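Local coordinates for protein tricorn protease (Thermoplasma acidophilum, PDB 1K32) that probably cleaves peptides as a serine protease, acting downstream of the proteasome in protein degradation, at residues 13-18 against 30-35. Sequence-based numbering, arbitrary orientation.
Sequences MPNLLL and VCCDDL
The first two strands of an antiparallel β-propeller blade start to pair where L18 meets V30, near the end of the 26-31 strand. These two form a hydrogen-bonded pair: V30 N reaches L18 O at 2.9 Å, almost straight at 174°, and L18 N reaches V30 O at 3.1 Å. Both are branched apolar residues and send their side chains to the same face of the sheet. Ahead of L17 the chains part, and a water bridges the backbones, 2.8 Å from L16 O and accepting from C32 N. Beyond it, N15 CB lies 3.4 Å from C31 SG, and N15 ND2 comes 3.6 Å from C32 SG. C31 SG stands anti to its own nitrogen (chi1 175°), which carries the small, polarisable sulfur to N15 and to L17 CD2, 4.0 Å away. The amide suits N15 because its OD1 accepts from L285 N while its ND2 donates to E286 O. With an alanine here, CB would still meet C31 SG, but L285 N and E286 O would probably lose their amide partner and a gap is likely to open beside C32 SG. C31 to D34 form a type I' turn, the tight reversal of a two-residue β-hairpin, here joining the second and third strands of a four-stranded propeller blade.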
loop_
_atom_site.group_PDB
_atom_site.type_symbol
_atom_site.label_atom_id
_atom_site.label_comp_id
_atom_site.label_asym_id
_atom_site.label_seq_id
_atom_site.Cartn_x
_atom_site.Cartn_y
_atom_site.Cartn_z
ATOM N N MET A 13 10.961 -9.439 -70.494
ATOM C CA MET A 13 10.539 -9.971 -69.165
ATOM C C MET A 13 9.145 -10.592 -69.269
ATOM O O MET A 13 8.137 -9.949 -68.962
ATOM N N PRO A 14 9.075 -11.857 -69.714
ATOM C CA PRO A 14 7.799 -12.559 -69.860
ATOM C C PRO A 14 7.215 -12.994 -68.523
ATOM O O PRO A 14 7.899 -12.972 -67.501
ATOM C CB PRO A 14 8.163 -13.744 -70.755
ATOM C CG PRO A 14 9.553 -14.063 -70.318
ATOM C CD PRO A 14 10.203 -12.703 -70.150
ATOM N N ASN A 15 5.944 -13.385 -68.540
ATOM C CA ASN A 15 5.263 -13.834 -67.332
ATOM C C ASN A 15 5.074 -15.356 -67.297
ATOM O O ASN A 15 5.161 -16.033 -68.322
ATOM C CB ASN A 15 3.885 -13.172 -67.220
ATOM C CG ASN A 15 3.963 -11.680 -66.944
ATOM O OD1 ASN A 15 3.889 -10.860 -67.862
ATOM N ND2 ASN A 15 4.110 -11.321 -65.672
ATOM N N LEU A 16 4.814 -15.887 -66.108
ATOM C CA LEU A 16 4.563 -17.310 -65.949
ATOM C C LEU A 16 3.051 -17.459 -66.186
ATOM O O LEU A 16 2.246 -16.947 -65.413
ATOM C CB LEU A 16 4.925 -17.757 -64.528
ATOM C CG LEU A 16 4.871 -19.253 -64.212
ATOM C CD1 LEU A 16 6.087 -19.953 -64.820
ATOM C CD2 LEU A 16 4.849 -19.457 -62.697
ATOM N N LEU A 17 2.665 -18.142 -67.258
ATOM C CA LEU A 17 1.247 -18.307 -67.573
ATOM C C LEU A 17 0.769 -19.678 -67.112
ATOM O O LEU A 17 1.462 -20.675 -67.314
ATOM C CB LEU A 17 1.029 -18.140 -69.079
ATOM C CG LEU A 17 1.649 -16.883 -69.711
ATOM C CD1 LEU A 17 1.165 -16.758 -71.144
ATOM C CD2 LEU A 17 1.265 -15.627 -68.909
ATOM N N LEU A 18 -0.419 -19.740 -66.515
ATOM C CA LEU A 18 -0.912 -21.018 -66.014
ATOM C C LEU A 18 -2.414 -21.256 -66.096
ATOM O O LEU A 18 -3.201 -20.359 -66.405
ATOM C CB LEU A 18 -0.511 -21.169 -64.541
ATOM C CG LEU A 18 0.849 -20.633 -64.105
ATOM C CD1 LEU A 18 0.651 -19.719 -62.906
ATOM C CD2 LEU A 18 1.785 -21.779 -63.777
ATOM N N VAL A 30 -4.357 -17.708 -65.975
ATOM C CA VAL A 30 -3.929 -16.933 -64.829
ATOM C C VAL A 30 -2.524 -16.399 -65.048
ATOM O O VAL A 30 -1.661 -17.082 -65.606
ATOM C CB VAL A 30 -3.938 -17.782 -63.531
ATOM C CG1 VAL A 30 -3.390 -16.952 -62.385
ATOM C CG2 VAL A 30 -5.376 -18.260 -63.203
ATOM N N CYS A 31 -2.317 -15.157 -64.630
ATOM C CA CYS A 31 -1.021 -14.499 -64.728
ATOM C C CYS A 31 -1.000 -13.496 -63.593
ATOM O O CYS A 31 -1.905 -12.661 -63.494
ATOM C CB CYS A 31 -0.863 -13.773 -66.072
ATOM S SG CYS A 31 0.666 -12.814 -66.197
ATOM N N CYS A 32 0.025 -13.579 -62.748
ATOM C CA CYS A 32 0.162 -12.705 -61.586
ATOM C C CYS A 32 -1.061 -12.826 -60.659
ATOM O O CYS A 32 -1.539 -11.832 -60.102
ATOM C CB CYS A 32 0.356 -11.241 -62.010
ATOM S SG CYS A 32 1.918 -10.858 -62.853
ATOM N N ASP A 33 -1.561 -14.051 -60.509
ATOM C CA ASP A 33 -2.699 -14.338 -59.631
ATOM C C ASP A 33 -4.038 -13.789 -60.130
ATOM O O ASP A 33 -5.067 -14.001 -59.503
ATOM C CB ASP A 33 -2.429 -13.778 -58.231
ATOM C CG ASP A 33 -1.065 -14.170 -57.690
ATOM O OD1 ASP A 33 -0.694 -13.653 -56.617
ATOM O OD2 ASP A 33 -0.369 -14.992 -58.326
ATOM N N ASP A 34 -4.026 -13.079 -61.252
ATOM C CA ASP A 34 -5.256 -12.514 -61.802
ATOM C C ASP A 34 -5.700 -13.307 -63.033
ATOM O O ASP A 34 -4.947 -14.121 -63.553
ATOM C CB ASP A 34 -5.029 -11.042 -62.150
ATOM C CG ASP A 34 -4.882 -10.163 -60.907
ATOM O OD1 ASP A 34 -4.223 -9.112 -60.981
ATOM O OD2 ASP A 34 -5.442 -10.518 -59.858
ATOM N N LEU A 35 -6.922 -13.072 -63.493
ATOM C CA LEU A 35 -7.451 -13.788 -64.648
ATOM C C LEU A 35 -7.331 -12.938 -65.901
ATOM O O LEU A 35 -7.673 -11.758 -65.896
ATOM C CB LEU A 35 -8.932 -14.145 -64.429
ATOM C CG LEU A 35 -9.488 -15.511 -64.858
ATOM C CD1 LEU A 35 -10.957 -15.352 -65.257
ATOM C CD2 LEU A 35 -8.674 -16.107 -65.995
HETATM O O HOH W 1 1.969 -15.239 -63.213
#